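Long-range contact in amyloid-like protein 1 (Homo sapiens, PDB 3Q7G), which probably acts as a cell-surface glycoprotein of the amyloid precursor protein family whose helical E2 domain binds heparin-like sulfated sugars: residues 106-111 with 138-143. Sequence-based numbering, arbitrary orientation.
Sequences DQRRAA and RAEQKE. With GU4 (2,3,4,6-tetra-O-sulfonato-alpha-D-glucopyranose), chain C; YYJ (1,3,4,6-tetra-O-sulfo-beta-D-fructofuranose), chain B.
Ala139 packs its CB against Arg108 CA at 3.7 Å, and the same two residues give the closest pair of CA atoms between the two segments. The helix segments run nearly antiparallel (158°), their axes 8.9 Å apart, consistent with the small, buried Ala139 side chain at the crossing. Around this close-packed centre the contact loosens: Ala111 CB stands 4.4 Å from Ala139 CB, and Arg108 is partly exposed.

The ligand-facing side is polar. Lys142, extended with CG anti to its backbone N (chi1 -177°), crosses the Gln107 side chain at about a right angle; its NZ donates to Gln107 OE1 over 2.7 Å, in the carbonyl plane and on a lone pair. The same NZ bonds O21 of the sulfated glucose and O3S6 of the sulfated fructose. Gln107 NE2 also donates to that O3S6 (2.8 Å), which fixes which way the amide is turned. With an alanine here instead of Lys142, Gln107 OE1 would probably lose this donor and the two sulfates one shared positive charge. Arg138 NH1 and NH2 bond another glucose sulfate, a cluster consistent with a heparin-type site on E2.

On the other flank, Arg108 NH1 makes a 3.3 Å salt bridge to Glu143 OE1 and also bonds Asn105. Glu140 OE1 lies 3.1 Å from Arg108 CD, but 4.1 Å from Arg108 NE, beyond a salt bridge. Both glutamates instead pair with Arg179, and His172 holds Glu143 OE2. Helix 159-184 thus covers this flank, Ile176 touching both glutamates, while helices 64-119 and 126-157 pair antiparallel in the all-helical E2 fold.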
ATOM      1  N   ASP A 106     -21.998   9.174   5.752  1.00 40.15           N
ATOM      2  CA  ASP A 106     -22.259  10.549   6.178  1.00 37.79           C
ATOM      3  C   ASP A 106     -22.256  11.576   5.054  1.00 32.38           C
ATOM      4  O   ASP A 106     -23.120  12.449   5.010  1.00 35.36           O
ATOM      5  CB  ASP A 106     -21.274  10.987   7.278  1.00 40.93           C
ATOM      6  CG  ASP A 106     -21.341  10.097   8.513  1.00 55.72           C
ATOM      7  OD1 ASP A 106     -22.455   9.685   8.909  1.00 54.92           O
ATOM      8  OD2 ASP A 106     -20.267   9.818   9.093  1.00 68.38           O
ATOM      9  N   GLN A 107     -21.282  11.485   4.158  1.00 33.68           N
ATOM     10  CA  GLN A 107     -21.187  12.425   3.048  1.00 35.10           C
ATOM     11  C   GLN A 107     -22.347  12.183   2.076  1.00 35.12           C
ATOM     12  O   GLN A 107     -22.867  13.124   1.468  1.00 31.51           O
ATOM     13  CB  GLN A 107     -19.847  12.254   2.332  1.00 32.47           C
ATOM     14  CG  GLN A 107     -18.663  12.524   3.242  1.00 49.51           C
ATOM     15  CD  GLN A 107     -17.314  12.227   2.593  1.00 58.35           C
ATOM     16  OE1 GLN A 107     -17.234  11.846   1.419  1.00 54.88           O
ATOM     17  NE2 GLN A 107     -16.248  12.409   3.360  1.00 49.77           N
ATOM     18  N   ARG A 108     -22.748  10.926   1.921  1.00 27.38           N
ATOM     19  CA  ARG A 108     -23.849  10.640   1.020  1.00 29.67           C
ATOM     20  C   ARG A 108     -25.106  11.311   1.579  1.00 31.34           C
ATOM     21  O   ARG A 108     -25.762  12.083   0.883  1.00 30.77           O
ATOM     22  CB  ARG A 108     -24.085   9.127   0.894  1.00 28.90           C
ATOM     23  CG  ARG A 108     -25.133   8.792  -0.166  1.00 34.77           C
ATOM     24  CD  ARG A 108     -25.480   7.310  -0.276  1.00 40.14           C
ATOM     25  NE  ARG A 108     -26.159   6.808   0.913  1.00 35.46           N
ATOM     26  CZ  ARG A 108     -25.571   6.044   1.831  1.00 35.98           C
ATOM     27  NH1 ARG A 108     -24.305   5.692   1.682  1.00 34.22           N
ATOM     28  NH2 ARG A 108     -26.242   5.645   2.905  1.00 38.54           N
ATOM     29  N   ARG A 109     -25.427  11.021   2.836  1.00 24.73           N
ATOM     30  CA  ARG A 109     -26.602  11.592   3.485  1.00 31.98           C
ATOM     31  C   ARG A 109     -26.573  13.108   3.470  1.00 37.10           C
ATOM     32  O   ARG A 109     -27.621  13.738   3.339  1.00 29.88           O
ATOM     33  CB  ARG A 109     -26.713  11.088   4.925  1.00 22.72           C
ATOM     34  CG  ARG A 109     -27.133   9.652   4.947  1.00 28.57           C
ATOM     35  CD  ARG A 109     -26.898   8.991   6.248  1.00 22.08           C
ATOM     36  NE  ARG A 109     -27.355   7.615   6.154  1.00 37.34           N
ATOM     37  CZ  ARG A 109     -27.022   6.651   7.004  1.00 47.77           C
ATOM     38  NH1 ARG A 109     -26.227   6.914   8.033  1.00 38.31           N
ATOM     39  NH2 ARG A 109     -27.453   5.417   6.800  1.00 38.34           N
ATOM     40  N   ALA A 110     -25.377  13.690   3.557  1.00 27.00           N
ATOM     41  CA  ALA A 110     -25.243  15.143   3.551  1.00 38.85           C
ATOM     42  C   ALA A 110     -25.521  15.717   2.164  1.00 35.49           C
ATOM     43  O   ALA A 110     -26.160  16.764   2.018  1.00 34.04           O
ATOM     44  CB  ALA A 110     -23.828  15.547   4.019  1.00 34.35           C
ATOM     45  N   ALA A 111     -25.014  15.030   1.151  1.00 27.02           N
ATOM     46  CA  ALA A 111     -25.205  15.460  -0.222  1.00 33.87           C
ATOM     47  C   ALA A 111     -26.692  15.282  -0.607  1.00 32.19           C
ATOM     48  O   ALA A 111     -27.239  16.105  -1.339  1.00 36.13           O
ATOM     49  CB  ALA A 111     -24.278  14.657  -1.150  1.00 27.17           C
ATOM     50  N   ARG A 138     -21.300  12.237  -6.776  1.00 34.88           N
ATOM     51  CA  ARG A 138     -19.902  12.042  -6.416  1.00 35.46           C
ATOM     52  C   ARG A 138     -19.808  11.198  -5.146  1.00 35.09           C
ATOM     53  O   ARG A 138     -18.918  10.370  -5.023  1.00 38.21           O
ATOM     54  CB  ARG A 138     -19.212  13.388  -6.205  1.00 39.07           C
ATOM     55  CG  ARG A 138     -18.948  14.188  -7.485  1.00 48.39           C
ATOM     56  CD  ARG A 138     -17.472  14.135  -7.867  1.00 49.17           C
ATOM     57  NE  ARG A 138     -16.616  14.665  -6.805  1.00 47.48           N
ATOM     58  CZ  ARG A 138     -15.332  14.341  -6.649  1.00 54.30           C
ATOM     59  NH1 ARG A 138     -14.758  13.486  -7.490  1.00 38.17           N
ATOM     60  NH2 ARG A 138     -14.620  14.866  -5.655  1.00 40.65           N
ATOM     61  N   ALA A 139     -20.737  11.395  -4.206  1.00 33.42           N
ATOM     62  CA  ALA A 139     -20.721  10.613  -2.967  1.00 31.72           C
ATOM     63  C   ALA A 139     -21.030   9.150  -3.294  1.00 30.85           C
ATOM     64  O   ALA A 139     -20.432   8.228  -2.728  1.00 36.12           O
ATOM     65  CB  ALA A 139     -21.759  11.157  -1.971  1.00 24.97           C
ATOM     66  N   GLU A 140     -21.973   8.933  -4.209  1.00 28.99           N
ATOM     67  CA  GLU A 140     -22.322   7.558  -4.587  1.00 39.57           C
ATOM     68  C   GLU A 140     -21.164   6.916  -5.357  1.00 34.55           C
ATOM     69  O   GLU A 140     -20.847   5.751  -5.163  1.00 33.77           O
ATOM     70  CB  GLU A 140     -23.604   7.546  -5.432  1.00 40.42           C
ATOM     71  CG  GLU A 140     -24.872   7.926  -4.662  1.00 37.17           C
ATOM     72  CD  GLU A 140     -25.293   6.863  -3.645  1.00 58.08           C
ATOM     73  OE1 GLU A 140     -26.486   6.865  -3.221  1.00 43.25           O
ATOM     74  OE2 GLU A 140     -24.436   6.029  -3.270  1.00 48.03           O
ATOM     75  N   GLN A 141     -20.533   7.701  -6.220  1.00 28.90           N
ATOM     76  CA  GLN A 141     -19.409   7.235  -7.013  1.00 30.34           C
ATOM     77  C   GLN A 141     -18.313   6.754  -6.059  1.00 43.51           C
ATOM     78  O   GLN A 141     -17.679   5.713  -6.273  1.00 42.24           O
ATOM     79  CB  GLN A 141     -18.906   8.384  -7.884  1.00 37.69           C
ATOM     80  CG  GLN A 141     -17.630   8.114  -8.638  1.00 51.18           C
ATOM     81  CD  GLN A 141     -17.164   9.347  -9.385  1.00 54.44           C
ATOM     82  OE1 GLN A 141     -17.662   9.660 -10.469  1.00 63.28           O
ATOM     83  NE2 GLN A 141     -16.213  10.072  -8.789  1.00 50.34           N
ATOM     84  N   LYS A 142     -18.125   7.506  -4.983  1.00 30.54           N
ATOM     85  CA  LYS A 142     -17.123   7.186  -3.986  1.00 29.82           C
ATOM     86  C   LYS A 142     -17.367   5.826  -3.344  1.00 37.25           C
ATOM     87  O   LYS A 142     -16.425   5.058  -3.122  1.00 36.11           O
ATOM     88  CB  LYS A 142     -17.131   8.269  -2.900  1.00 32.10           C
ATOM     89  CG  LYS A 142     -16.084   8.126  -1.822  1.00 39.96           C
ATOM     90  CD  LYS A 142     -16.158   9.323  -0.888  1.00 56.04           C
ATOM     91  CE  LYS A 142     -14.912   9.485  -0.049  1.00 56.32           C
ATOM     92  NZ  LYS A 142     -14.884  10.830   0.614  1.00 69.32           N
ATOM     93  N   GLU A 143     -18.623   5.526  -3.021  1.00 32.13           N
ATOM     94  CA  GLU A 143     -18.913   4.238  -2.398  1.00 35.55           C
ATOM     95  C   GLU A 143     -18.701   3.137  -3.418  1.00 29.93           C
ATOM     96  O   GLU A 143     -18.165   2.075  -3.115  1.00 34.01           O
ATOM     97  CB  GLU A 143     -20.352   4.150  -1.893  1.00 28.37           C
ATOM     98  CG  GLU A 143     -20.560   2.903  -1.052  1.00 43.33           C
ATOM     99  CD  GLU A 143     -21.944   2.797  -0.456  1.00 40.26           C
ATOM    100  OE1 GLU A 143     -22.668   3.805  -0.460  1.00 40.43           O
ATOM    101  OE2 GLU A 143     -22.293   1.701   0.029  1.00 45.54           O
TER
HETATM  102  C1  GU4 C   1     -11.259   9.556  -1.956  1.00 99.23           C
HETATM  103  O5  GU4 C   1     -11.753  10.871  -1.654  1.00 85.52           O
HETATM  104  C5  GU4 C   1     -11.185  11.925  -2.451  1.00 75.12           C
HETATM  105  C6  GU4 C   1     -12.152  13.080  -2.191  1.00 68.34           C
HETATM  106  O6  GU4 C   1     -13.448  12.676  -2.645  1.00124.37           O
HETATM  107  S6  GU4 C   1     -14.652  13.275  -2.155  1.00107.87           S
HETATM  108  O22 GU4 C   1     -14.110  14.089  -1.013  1.00122.17           O
HETATM  109  O23 GU4 C   1     -15.170  14.406  -3.013  1.00 95.46           O
HETATM  110  O21 GU4 C   1     -15.626  12.423  -1.418  1.00117.87           O
HETATM  111  C4  GU4 C   1     -11.265  11.692  -3.965  1.00 86.68           C
HETATM  112  O4  GU4 C   1     -10.356  12.600  -4.597  1.00122.35           O
HETATM  113  S4  GU4 C   1     -10.970  13.384  -5.627  1.00102.47           S
HETATM  114  O25 GU4 C   1     -11.960  12.536  -6.373  1.00 98.57           O
HETATM  115  O26 GU4 C   1     -11.659  14.564  -5.008  1.00 98.85           O
HETATM  116  O24 GU4 C   1      -9.925  13.880  -6.578  1.00 95.81           O
HETATM  117  C3  GU4 C   1     -10.895  10.256  -4.342  1.00 63.51           C
HETATM  118  O3  GU4 C   1     -11.325  10.031  -5.688  1.00104.13           O
HETATM  119  S3  GU4 C   1     -10.241   9.524  -6.475  1.00110.41           S
HETATM  120  O28 GU4 C   1      -9.761   8.234  -5.882  1.00 66.93           O
HETATM  121  O29 GU4 C   1      -9.117  10.518  -6.489  1.00137.92           O
HETATM  122  O27 GU4 C   1     -10.696   9.297  -7.886  1.00 96.22           O
HETATM  123  C2  GU4 C   1     -11.609   9.265  -3.413  1.00 94.90           C
HETATM  124  O2  GU4 C   1     -11.222   7.923  -3.720  1.00116.68           O
HETATM  125  S2  GU4 C   1     -12.357   7.059  -3.585  1.00104.68           S
HETATM  126  O11 GU4 C   1     -12.716   6.485  -4.928  1.00125.50           O
HETATM  127  O12 GU4 C   1     -12.014   5.931  -2.647  1.00102.84           O
HETATM  128  O10 GU4 C   1     -13.510   7.810  -3.028  1.00136.26           O
HETATM  129  C1  YYJ B   2      -9.577   7.747  -0.015  1.00 88.27           C
HETATM  130  C2  YYJ B   2      -9.464   9.220  -0.410  1.00112.85           C
HETATM  131  C3  YYJ B   2      -8.014   9.693  -0.253  1.00118.37           C
HETATM  132  C4  YYJ B   2      -8.198  11.093   0.331  1.00118.88           C
HETATM  133  C5  YYJ B   2      -9.366  10.801   1.277  1.00114.54           C
HETATM  134  C6  YYJ B   2     -10.059  12.096   1.698  1.00 60.87           C
HETATM  135  O1  YYJ B   2     -10.818   7.428   0.625  1.00134.54           O
HETATM  136 O1S1 YYJ B   2      -9.999   6.057   2.403  1.00 80.20           O
HETATM  137 O1S3 YYJ B   2      -6.165   7.764  -0.707  1.00 81.26           O
HETATM  138 O1S4 YYJ B   2      -6.153  13.150  -0.420  1.00 82.11           O
HETATM  139 O1S6 YYJ B   2     -11.871  13.881   3.559  1.00125.79           O
HETATM  140  O2  YYJ B   2      -9.839   9.444  -1.774  1.00 91.76           O
HETATM  141 O2S1 YYJ B   2     -10.331   8.460   2.730  1.00119.85           O
HETATM  142 O2S3 YYJ B   2      -8.039   7.563  -2.274  1.00 84.57           O
HETATM  143 O2S4 YYJ B   2      -8.070  13.612   1.018  1.00120.20           O
HETATM  144 O2S6 YYJ B   2     -12.509  13.370   1.252  1.00102.41           O
HETATM  145  O3  YYJ B   2      -7.309   9.721  -1.493  1.00102.87           O
HETATM  146 O3S1 YYJ B   2     -12.265   6.982   2.492  1.00 85.63           O
HETATM  147 O3S3 YYJ B   2      -5.927   8.514  -3.024  1.00104.79           O
HETATM  148 O3S4 YYJ B   2      -5.863  13.333   2.012  1.00103.68           O
HETATM  149 O3S6 YYJ B   2     -13.498  12.107   3.098  1.00 95.98           O
HETATM  150  O4  YYJ B   2      -7.022  11.464   1.054  1.00114.38           O
HETATM  151  O5  YYJ B   2     -10.265  10.045   0.448  1.00122.29           O
HETATM  152  O6  YYJ B   2     -11.197  11.824   2.520  1.00118.38           O
HETATM  153  S1  YYJ B   2     -10.855   7.235   2.043  1.00128.35           S
HETATM  154  S3  YYJ B   2      -6.870   8.409  -1.864  1.00113.24           S
HETATM  155  S4  YYJ B   2      -6.783  12.867   0.918  1.00113.27           S
HETATM  156  S6  YYJ B   2     -12.253  12.785   2.610  1.00117.27           S